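Local coordinates for protein probable aromatic acid decarboxylase (Aquifex aeolicus, PDB 2EJB) that probably acts as a metal-independent flavin prenyltransferase, joining a dimethylallyl group from dimethylallyl phosphate to FMN to make the prenylated flavin cofactor of UbiD decarboxylases, at residues V31-R37 and N60-E66; D68-A74 and K104-V110; L95-N100 and N137-I141. One frame throughout, in Å; residues are numbered along the deposited sequence.

Contact 1 of 3, residues V31-R37 and N60-E66; sequences VDLVISR and NVRIHEE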
loop_
_atom_site.group_PDB
_atom_site.type_symbol
_atom_site.label_atom_id
_atom_site.label_comp_id
_atom_site.label_asym_id
_atom_site.label_seq_id
_atom_site.Cartn_x
_atom_site.Cartn_y
_atom_site.Cartn_z
ATOM N N VAL A 31 -6.952 -17.894 -19.224
ATOM C CA VAL A 31 -7.534 -17.100 -18.158
ATOM C C VAL A 31 -9.046 -17.121 -18.030
ATOM O O VAL A 31 -9.779 -16.885 -18.990
ATOM C CB VAL A 31 -7.087 -15.630 -18.266
ATOM C CG1 VAL A 31 -7.644 -14.826 -17.100
ATOM C CG2 VAL A 31 -5.571 -15.552 -18.292
ATOM N N ASP A 32 -9.497 -17.420 -16.816
ATOM C CA ASP A 32 -10.913 -17.420 -16.491
ATOM C C ASP A 32 -11.087 -16.088 -15.771
ATOM O O ASP A 32 -10.515 -15.861 -14.702
ATOM C CB ASP A 32 -11.254 -18.603 -15.582
ATOM C CG ASP A 32 -11.488 -19.886 -16.366
ATOM O OD1 ASP A 32 -12.442 -19.919 -17.168
ATOM O OD2 ASP A 32 -10.724 -20.855 -16.187
ATOM N N LEU A 33 -11.869 -15.206 -16.375
ATOM C CA LEU A 33 -12.070 -13.870 -15.843
ATOM C C LEU A 33 -13.435 -13.566 -15.254
ATOM O O LEU A 33 -14.468 -13.927 -15.815
ATOM C CB LEU A 33 -11.775 -12.857 -16.948
ATOM C CG LEU A 33 -12.037 -11.388 -16.635
ATOM C CD1 LEU A 33 -11.090 -10.911 -15.538
ATOM C CD2 LEU A 33 -11.841 -10.576 -17.906
ATOM N N VAL A 34 -13.427 -12.891 -14.112
ATOM C CA VAL A 34 -14.663 -12.488 -13.463
ATOM C C VAL A 34 -14.550 -10.985 -13.271
ATOM O O VAL A 34 -13.598 -10.507 -12.650
ATOM C CB VAL A 34 -14.851 -13.132 -12.070
ATOM C CG1 VAL A 34 -16.238 -12.800 -11.548
ATOM C CG2 VAL A 34 -14.658 -14.635 -12.139
ATOM N N ILE A 35 -15.510 -10.243 -13.811
ATOM C CA ILE A 35 -15.504 -8.790 -13.689
ATOM C C ILE A 35 -16.759 -8.305 -12.986
ATOM O O ILE A 35 -17.873 -8.573 -13.439
ATOM C CB ILE A 35 -15.437 -8.113 -15.065
ATOM C CG1 ILE A 35 -14.304 -8.724 -15.889
ATOM C CG2 ILE A 35 -15.206 -6.617 -14.893
ATOM C CD1 ILE A 35 -14.231 -8.208 -17.308
ATOM N N SER A 36 -16.576 -7.598 -11.876
ATOM C CA SER A 36 -17.705 -7.069 -11.119
ATOM C C SER A 36 -18.295 -5.876 -11.871
ATOM O O SER A 36 -17.628 -5.282 -12.719
ATOM C CB SER A 36 -17.252 -6.618 -9.725
ATOM O OG SER A 36 -16.528 -5.401 -9.791
ATOM N N ARG A 37 -19.547 -5.537 -11.571
ATOM C CA ARG A 37 -20.203 -4.402 -12.217
ATOM C C ARG A 37 -19.458 -3.170 -11.726
ATOM O O ARG A 37 -19.149 -2.257 -12.497
ATOM C CB ARG A 37 -21.673 -4.317 -11.789
ATOM C CG ARG A 37 -21.840 -3.849 -10.357
ATOM C CD ARG A 37 -23.185 -4.190 -9.745
ATOM N NE ARG A 37 -23.096 -4.054 -8.293
ATOM C CZ ARG A 37 -23.707 -4.844 -7.416
ATOM N NH1 ARG A 37 -24.473 -5.845 -7.829
ATOM N NH2 ARG A 37 -23.532 -4.644 -6.117
ATOM N N ASN A 60 -7.788 -16.877 -25.618
ATOM C CA ASN A 60 -8.069 -17.850 -24.568
ATOM C C ASN A 60 -8.606 -17.326 -23.241
ATOM O O ASN A 60 -8.212 -17.803 -22.181
ATOM C CB ASN A 60 -6.827 -18.719 -24.313
ATOM C CG ASN A 60 -6.284 -19.333 -25.580
ATOM O OD1 ASN A 60 -7.041 -19.660 -26.489
ATOM N ND2 ASN A 60 -4.971 -19.503 -25.645
ATOM N N VAL A 61 -9.504 -16.353 -23.290
ATOM C CA VAL A 61 -10.076 -15.836 -22.060
ATOM C C VAL A 61 -11.544 -16.251 -21.990
ATOM O O VAL A 61 -12.313 -16.014 -22.925
ATOM C CB VAL A 61 -9.975 -14.300 -21.983
ATOM C CG1 VAL A 61 -10.566 -13.810 -20.673
ATOM C CG2 VAL A 61 -8.521 -13.869 -22.103
ATOM N N ARG A 62 -11.917 -16.899 -20.889
ATOM C CA ARG A 62 -13.291 -17.337 -20.678
ATOM C C ARG A 62 -13.845 -16.460 -19.572
ATOM O O ARG A 62 -13.317 -16.434 -18.459
ATOM C CB ARG A 62 -13.330 -18.816 -20.276
ATOM C CG ARG A 62 -14.735 -19.361 -20.054
ATOM C CD ARG A 62 -14.760 -20.885 -19.940
ATOM N NE ARG A 62 -13.831 -21.382 -18.929
ATOM C CZ ARG A 62 -13.826 -22.628 -18.467
ATOM N NH1 ARG A 62 -14.706 -23.514 -18.919
ATOM N NH2 ARG A 62 -12.940 -22.994 -17.549
ATOM N N ILE A 63 -14.904 -15.729 -19.892
ATOM C CA ILE A 63 -15.525 -14.819 -18.942
ATOM C C ILE A 63 -16.697 -15.442 -18.205
ATOM O O ILE A 63 -17.525 -16.130 -18.800
ATOM C CB ILE A 63 -16.010 -13.542 -19.648
ATOM C CG1 ILE A 63 -14.835 -12.879 -20.367
ATOM C CG2 ILE A 63 -16.631 -12.587 -18.635
ATOM C CD1 ILE A 63 -15.218 -11.653 -21.164
ATOM N N HIS A 64 -16.763 -15.185 -16.902
ATOM C CA HIS A 64 -17.831 -15.710 -16.061
ATOM C C HIS A 64 -18.603 -14.563 -15.417
ATOM O O HIS A 64 -18.008 -13.587 -14.953
ATOM C CB HIS A 64 -17.243 -16.608 -14.970
ATOM C CG HIS A 64 -16.387 -17.719 -15.494
ATOM N ND1 HIS A 64 -16.760 -19.042 -15.428
ATOM C CD2 HIS A 64 -15.173 -17.698 -16.100
ATOM C CE1 HIS A 64 -15.814 -19.793 -15.972
ATOM N NE2 HIS A 64 -14.844 -19.001 -16.385
ATOM N N GLU A 65 -19.925 -14.687 -15.390
ATOM C CA GLU A 65 -20.782 -13.664 -14.799
ATOM C C GLU A 65 -20.565 -13.583 -13.296
ATOM O O GLU A 65 -20.570 -14.601 -12.603
ATOM C CB GLU A 65 -22.252 -13.971 -15.088
ATOM C CG GLU A 65 -22.670 -13.671 -16.511
ATOM C CD GLU A 65 -22.735 -12.184 -16.789
ATOM O OE1 GLU A 65 -21.696 -11.503 -16.666
ATOM O OE2 GLU A 65 -23.830 -11.691 -17.129
ATOM N N GLU A 66 -20.385 -12.365 -12.798
ATOM C CA GLU A 66 -20.147 -12.140 -11.377
ATOM C C GLU A 66 -21.236 -12.729 -10.500
ATOM O O GLU A 66 -21.055 -12.878 -9.295
ATOM C CB GLU A 66 -20.034 -10.645 -11.089
ATOM C CG GLU A 66 -21.320 -9.876 -11.325
ATOM C CD GLU A 66 -21.198 -8.419 -10.928
ATOM O OE1 GLU A 66 -21.015 -8.142 -9.723
ATOM O OE2 GLU A 66 -21.276 -7.551 -11.820
HETATM O O HOH W 1 -17.758 -11.048 -15.283
HETATM O O HOH W 2 -20.419 -9.688 -14.811
#

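Contact 2 of 3, residues D68-A74 and K104-V110; sequences DFTSPLA and KNLIHRV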
loop_
_atom_site.group_PDB
_atom_site.type_symbol
_atom_site.label_atom_id
_atom_site.label_comp_id
_atom_site.label_asym_id
_atom_site.label_seq_id
_atom_site.Cartn_x
_atom_site.Cartn_y
_atom_site.Cartn_z
ATOM N N ASP A 68 -22.967 -15.651 -11.587
ATOM C CA ASP A 68 -23.143 -17.044 -11.976
ATOM C C ASP A 68 -22.425 -18.061 -11.102
ATOM O O ASP A 68 -21.249 -18.368 -11.319
ATOM C CB ASP A 68 -22.721 -17.237 -13.433
ATOM C CG ASP A 68 -22.822 -18.681 -13.873
ATOM O OD1 ASP A 68 -23.659 -19.407 -13.300
ATOM O OD2 ASP A 68 -22.080 -19.090 -14.789
ATOM N N PHE A 69 -23.156 -18.605 -10.132
ATOM C CA PHE A 69 -22.607 -19.594 -9.212
ATOM C C PHE A 69 -22.566 -21.012 -9.776
ATOM O O PHE A 69 -22.271 -21.957 -9.041
ATOM C CB PHE A 69 -23.394 -19.598 -7.901
ATOM C CG PHE A 69 -23.245 -18.338 -7.102
ATOM C CD1 PHE A 69 -23.794 -17.143 -7.552
ATOM C CD2 PHE A 69 -22.550 -18.343 -5.897
ATOM C CE1 PHE A 69 -23.653 -15.972 -6.817
ATOM C CE2 PHE A 69 -22.402 -17.177 -5.153
ATOM C CZ PHE A 69 -22.957 -15.988 -5.614
ATOM N N THR A 70 -22.872 -21.165 -11.064
ATOM C CA THR A 70 -22.825 -22.483 -11.691
ATOM C C THR A 70 -21.444 -22.590 -12.314
ATOM O O THR A 70 -20.989 -23.674 -12.686
ATOM C CB THR A 70 -23.887 -22.649 -12.809
ATOM O OG1 THR A 70 -23.519 -21.869 -13.955
ATOM C CG2 THR A 70 -25.250 -22.208 -12.321
ATOM N N SER A 71 -20.789 -21.439 -12.418
ATOM C CA SER A 71 -19.447 -21.329 -12.975
ATOM C C SER A 71 -18.540 -22.445 -12.475
ATOM O O SER A 71 -18.624 -22.855 -11.320
ATOM C CB SER A 71 -18.840 -19.978 -12.588
ATOM O OG SER A 71 -17.481 -19.899 -12.977
ATOM N N PRO A 72 -17.660 -22.957 -13.347
ATOM C CA PRO A 72 -16.747 -24.028 -12.944
ATOM C C PRO A 72 -15.885 -23.573 -11.774
ATOM O O PRO A 72 -15.566 -24.357 -10.882
ATOM C CB PRO A 72 -15.910 -24.257 -14.196
ATOM C CG PRO A 72 -16.845 -23.886 -15.303
ATOM C CD PRO A 72 -17.483 -22.629 -14.771
ATOM N N LEU A 73 -15.518 -22.295 -11.789
ATOM C CA LEU A 73 -14.676 -21.720 -10.748
ATOM C C LEU A 73 -15.254 -21.860 -9.350
ATOM O O LEU A 73 -14.525 -21.764 -8.364
ATOM C CB LEU A 73 -14.420 -20.239 -11.027
ATOM C CG LEU A 73 -13.719 -19.858 -12.334
ATOM C CD1 LEU A 73 -13.492 -18.353 -12.341
ATOM C CD2 LEU A 73 -12.390 -20.605 -12.471
ATOM N N ALA A 74 -16.562 -22.078 -9.260
ATOM C CA ALA A 74 -17.208 -22.211 -7.960
ATOM C C ALA A 74 -17.161 -23.642 -7.450
ATOM O O ALA A 74 -17.747 -23.958 -6.411
ATOM C CB ALA A 74 -18.648 -21.729 -8.039
ATOM N N LYS A 104 -21.319 -12.763 -1.486
ATOM C CA LYS A 104 -22.352 -11.980 -2.151
ATOM C C LYS A 104 -22.310 -12.166 -3.663
ATOM O O LYS A 104 -23.293 -11.904 -4.350
ATOM C CB LYS A 104 -22.188 -10.497 -1.820
ATOM C CG LYS A 104 -23.203 -9.589 -2.498
ATOM C CD LYS A 104 -23.169 -8.195 -1.893
ATOM C CE LYS A 104 -24.125 -7.242 -2.592
ATOM N NZ LYS A 104 -24.105 -5.907 -1.932
ATOM N N ASN A 105 -21.167 -12.609 -4.179
ATOM C CA ASN A 105 -21.001 -12.834 -5.612
ATOM C C ASN A 105 -20.066 -14.011 -5.867
ATOM O O ASN A 105 -19.490 -14.581 -4.936
ATOM C CB ASN A 105 -20.431 -11.586 -6.300
ATOM C CG ASN A 105 -19.026 -11.242 -5.828
ATOM O OD1 ASN A 105 -18.269 -12.117 -5.420
ATOM N ND2 ASN A 105 -18.667 -9.960 -5.897
ATOM N N LEU A 106 -19.906 -14.355 -7.140
ATOM C CA LEU A 106 -19.044 -15.459 -7.541
ATOM C C LEU A 106 -17.615 -15.263 -7.050
ATOM O O LEU A 106 -16.974 -16.207 -6.587
ATOM C CB LEU A 106 -19.040 -15.595 -9.063
ATOM C CG LEU A 106 -18.105 -16.661 -9.649
ATOM C CD1 LEU A 106 -18.475 -18.033 -9.101
ATOM C CD2 LEU A 106 -18.196 -16.645 -11.168
ATOM N N ILE A 107 -17.126 -14.033 -7.158
ATOM C CA ILE A 107 -15.770 -13.695 -6.731
ATOM C C ILE A 107 -15.508 -14.108 -5.285
ATOM O O ILE A 107 -14.454 -14.664 -4.967
ATOM C CB ILE A 107 -15.513 -12.174 -6.884
ATOM C CG1 ILE A 107 -15.558 -11.794 -8.368
ATOM C CG2 ILE A 107 -14.156 -11.795 -6.284
ATOM C CD1 ILE A 107 -15.256 -10.327 -8.630
ATOM N N HIS A 108 -16.466 -13.834 -4.411
ATOM C CA HIS A 108 -16.309 -14.189 -3.007
ATOM C C HIS A 108 -16.248 -15.702 -2.902
ATOM O O HIS A 108 -15.419 -16.249 -2.178
ATOM C CB HIS A 108 -17.483 -13.633 -2.201
ATOM C CG HIS A 108 -17.642 -12.149 -2.325
ATOM N ND1 HIS A 108 -18.802 -11.492 -1.997
ATOM C CD2 HIS A 108 -16.770 -11.197 -2.742
ATOM C CE1 HIS A 108 -18.646 -10.194 -2.205
ATOM N NE2 HIS A 108 -17.423 -9.993 -2.655
ATOM N N ARG A 109 -17.118 -16.375 -3.651
ATOM C CA ARG A 109 -17.162 -17.832 -3.650
ATOM C C ARG A 109 -15.820 -18.425 -4.073
ATOM O O ARG A 109 -15.326 -19.375 -3.453
ATOM C CB ARG A 109 -18.261 -18.324 -4.598
ATOM C CG ARG A 109 -18.290 -19.835 -4.796
ATOM C CD ARG A 109 -18.597 -20.576 -3.500
ATOM N NE ARG A 109 -18.523 -22.025 -3.679
ATOM C CZ ARG A 109 -18.642 -22.913 -2.696
ATOM N NH1 ARG A 109 -18.846 -22.510 -1.449
ATOM N NH2 ARG A 109 -18.549 -24.208 -2.961
ATOM N N VAL A 110 -15.236 -17.866 -5.131
ATOM C CA VAL A 110 -13.959 -18.356 -5.641
ATOM C C VAL A 110 -12.862 -18.205 -4.590
ATOM O O VAL A 110 -11.948 -19.026 -4.510
ATOM C CB VAL A 110 -13.550 -17.606 -6.928
ATOM C CG1 VAL A 110 -12.189 -18.099 -7.417
ATOM C CG2 VAL A 110 -14.611 -17.824 -8.005
#

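Contact 3 of 3, residues L95-N100 and N137-I141; sequences LSCIAN and NMLKI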
loop_
_atom_site.group_PDB
_atom_site.type_symbol
_atom_site.label_atom_id
_atom_site.label_comp_id
_atom_site.label_asym_id
_atom_site.label_seq_id
_atom_site.Cartn_x
_atom_site.Cartn_y
_atom_site.Cartn_z
ATOM N N LEU A 95 -12.364 -7.950 0.228
ATOM C CA LEU A 95 -11.378 -8.434 1.183
ATOM C C LEU A 95 -12.100 -8.941 2.421
ATOM O O LEU A 95 -11.807 -10.025 2.930
ATOM C CB LEU A 95 -10.419 -7.309 1.584
ATOM C CG LEU A 95 -9.589 -7.568 2.848
ATOM C CD1 LEU A 95 -8.687 -8.793 2.645
ATOM C CD2 LEU A 95 -8.765 -6.331 3.185
ATOM N N SER A 96 -13.055 -8.147 2.892
ATOM C CA SER A 96 -13.825 -8.491 4.078
ATOM C C SER A 96 -14.685 -9.723 3.828
ATOM O O SER A 96 -14.662 -10.673 4.609
ATOM C CB SER A 96 -14.703 -7.306 4.495
ATOM O OG SER A 96 -15.447 -7.608 5.663
ATOM N N CYS A 97 -15.434 -9.717 2.734
ATOM C CA CYS A 97 -16.280 -10.857 2.415
ATOM C C CYS A 97 -15.512 -12.179 2.416
ATOM O O CYS A 97 -15.957 -13.157 3.019
ATOM C CB CYS A 97 -16.978 -10.633 1.071
ATOM S SG CYS A 97 -18.273 -9.352 1.170
ATOM N N ILE A 98 -14.352 -12.200 1.768
ATOM C CA ILE A 98 -13.541 -13.411 1.701
ATOM C C ILE A 98 -12.970 -13.786 3.071
ATOM O O ILE A 98 -13.007 -14.953 3.459
ATOM C CB ILE A 98 -12.399 -13.246 0.661
ATOM C CG1 ILE A 98 -13.002 -13.101 -0.741
ATOM C CG2 ILE A 98 -11.470 -14.446 0.690
ATOM C CD1 ILE A 98 -11.977 -12.812 -1.836
ATOM N N ALA A 99 -12.467 -12.796 3.804
ATOM C CA ALA A 99 -11.905 -13.022 5.133
ATOM C C ALA A 99 -12.950 -13.552 6.109
ATOM O O ALA A 99 -12.616 -14.275 7.043
ATOM C CB ALA A 99 -11.307 -11.727 5.680
ATOM N N ASN A 100 -14.208 -13.179 5.900
ATOM C CA ASN A 100 -15.294 -13.616 6.771
ATOM C C ASN A 100 -16.118 -14.762 6.191
ATOM O O ASN A 100 -16.981 -15.315 6.868
ATOM C CB ASN A 100 -16.205 -12.427 7.106
ATOM C CG ASN A 100 -15.565 -11.471 8.098
ATOM O OD1 ASN A 100 -15.289 -11.851 9.236
ATOM N ND2 ASN A 100 -15.323 -10.235 7.675
ATOM N N ASN A 137 -8.318 -8.092 8.454
ATOM C CA ASN A 137 -8.796 -8.909 7.347
ATOM C C ASN A 137 -7.607 -9.410 6.548
ATOM O O ASN A 137 -7.571 -10.567 6.136
ATOM C CB ASN A 137 -9.728 -8.102 6.443
ATOM C CG ASN A 137 -11.111 -7.929 7.044
ATOM O OD1 ASN A 137 -11.878 -7.065 6.626
ATOM N ND2 ASN A 137 -11.436 -8.755 8.021
ATOM N N MET A 138 -6.632 -8.532 6.331
ATOM C CA MET A 138 -5.445 -8.914 5.582
ATOM C C MET A 138 -4.647 -9.948 6.361
ATOM O O MET A 138 -4.066 -10.853 5.776
ATOM C CB MET A 138 -4.574 -7.688 5.281
ATOM C CG MET A 138 -5.190 -6.732 4.259
ATOM S SD MET A 138 -4.090 -5.384 3.744
ATOM C CE MET A 138 -4.310 -4.257 5.086
ATOM N N LEU A 139 -4.637 -9.812 7.684
ATOM C CA LEU A 139 -3.909 -10.736 8.546
ATOM C C LEU A 139 -4.545 -12.114 8.493
ATOM O O LEU A 139 -3.852 -13.132 8.449
ATOM C CB LEU A 139 -3.927 -10.241 9.993
ATOM C CG LEU A 139 -2.592 -10.008 10.696
ATOM C CD1 LEU A 139 -2.866 -9.763 12.170
ATOM C CD2 LEU A 139 -1.667 -11.205 10.520
ATOM N N LYS A 140 -5.874 -12.146 8.518
ATOM C CA LYS A 140 -6.581 -13.415 8.458
ATOM C C LYS A 140 -6.302 -14.094 7.118
ATOM O O LYS A 140 -6.021 -15.290 7.080
ATOM C CB LYS A 140 -8.087 -13.213 8.653
ATOM C CG LYS A 140 -8.876 -14.507 8.543
ATOM C CD LYS A 140 -9.853 -14.715 9.684
ATOM C CE LYS A 140 -10.407 -16.146 9.668
ATOM N NZ LYS A 140 -11.510 -16.359 10.653
ATOM N N ILE A 141 -6.377 -13.337 6.021
ATOM C CA ILE A 141 -6.104 -13.909 4.697
ATOM C C ILE A 141 -4.700 -14.514 4.712
ATOM O O ILE A 141 -4.499 -15.669 4.334
ATOM C CB ILE A 141 -6.135 -12.837 3.570
ATOM C CG1 ILE A 141 -7.553 -12.289 3.380
ATOM C CG2 ILE A 141 -5.594 -13.431 2.268
ATOM C CD1 ILE A 141 -8.587 -13.338 3.059
HETATM O O HOH W 3 -13.912 -8.632 9.740
#

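Contact 1 of 3, residues V31-R37 and N60-E66
D32 OD1 is gripped by two side chains of the neighbouring strand. R62 NE meets the syn lone pair of D32 OD1 at 2.7 Å in a salt bridge, the oxygen 17° out of the guanidinium plane. H64 NE2 donates to D32 OD1 at 2.7 Å in a nearly straight bond (164°), within its ring plane but from above the carboxylate plane. R62 NH2 adds weak bonds to both carboxylate oxygens, and D32 OD2 is held more firmly by Y82 OH. The bend at chi3 of R62 (53°) brings the guanidinium alongside D32, the two pointing the same way. Beneath, the strands pair in parallel: R62 N bonds V31 O at 2.9 Å; L33 N to R62 O and H64 N to L33 O are each 2.8 Å. On the other face, L33 CB packs on V61 CG1 at 4.0 Å. Beside the last direct bond, a water sits between I35 N and H64 O. E66 OE2 lies 3.3 Å from R37 CB, and S36 OG caps the following helix at A39 N. The buried D32 is probably kept ionised by a salt bridge and a histidine-carboxylate hydrogen bond, which tie edge strand 61-65 to strand 30-35.

Contact 2 of 3, residues D68-A74 and K104-V110
L106 and F69 meet the opposite segment through their first torsions. In L106, CG stands anti to the backbone N (chi1 176°), which swings both methyls off the first turn of helix 106-117 against the 68-74 loop; in F69, CG lies anti to the carbonyl carbon (chi1 -67°), carrying the ring across the start of that helix. L106 CD2 rests 3.5 Å from D68 O and 3.7 Å from S71 CB, while L106 CD1 touches A74 CB at 3.8 Å, so both methyls lie against D68, S71 and A74. The F69 ring lays one face over L106 CA, and its CZ comes to 3.5 Å from N105 C. L73 CB packs on V110 CG2 at 3.9 Å. The R109 chain, bent at chi2 (63°), runs beside A74, its CG against A74 CB; R109 NE gives A74 O a weak bond of 3.4 Å with the oxygen in the guanidinium plane, and E112 takes R109 NH1 in a salt bridge. D68 OD1 accepts from T70 N, which makes an Asx turn, and also from T70 OG1, within a type I beta turn from D68 to S71. N105 OD1 caps the helix by accepting from H108 N at 2.7 Å, nearly along the C=O axis. The loop after strand 61-65 thus lies on the start of helix 106-117, and L73 and V110 reach strand 82-90 at Y82 and V85. The one direct polar link is weak, so cohesion rests mainly on L106, F69, A74, the aliphatic part of R109 and the L73-V110 pair.

Contact 3 of 3, residues L95-N100 and N137-I141
N137 and N100 set their side-chain amides almost perpendicular, the planes 87° apart, with the two ND2 atoms 4.2 Å from each other. A water joins them, accepting from N100 ND2 and from N137 ND2, each at 3.0 Å. N100 ND2 also makes weak bonds back to S96 O and S96 OG in its own helix. N137 is a knob in the hole formed by L95, S96, A99 and N100: OD1 leans on S96 CB at 3.5 Å, ND2 lies near A99 CB, and CB presses on L95 CG at 3.6 Å. Its CG is anti to the carbonyl carbon (chi1 -77°), which lays the amide across the small residues S96 and A99. Replacing N137 with alanine is likely to leave the water without one of its two donors and to open a gap over S96 and A99. Deeper in, the contact is aliphatic. L95 CD1 meets I141 CG1 at 3.7 Å, L95 CD2 touches M138 CG, and I141 CD1 fits against I98 CG2 at 3.9 Å; L95 and I141 both continue onto L123 of strand 121-125. M138 turns to the second subunit, packing on its L135. The helix axes cross at 47° with a closest approach of 9.1 Å, the close side-by-side packing of helices covering one face of a parallel sheet in a Rossmann-like alpha/beta flavoprotein fold.

How the contacts relate
Contacts 1 and 2 adjoin, their centres 10 Å apart: E66 O lies 2.9 Å from L106 N, a probable hydrogen bond between the helix start and the 60-66 segment, and V34 CG1 packs on I107 CG1 at 3.4 Å. Contact 2 leads on to contact 3, with centres 17 Å apart, through H108 CE1 and C97 SG at 3.5 Å, on helices consecutive in the chain. Contacts 1 and 3 do not touch; their nearest atoms are about 10 Å apart. All three border the predicted FMN site: contact 1 contains S36, the N105 side chain is about 5 Å from those of S36 and T94, and that of I98 is about 4 Å from that of T94.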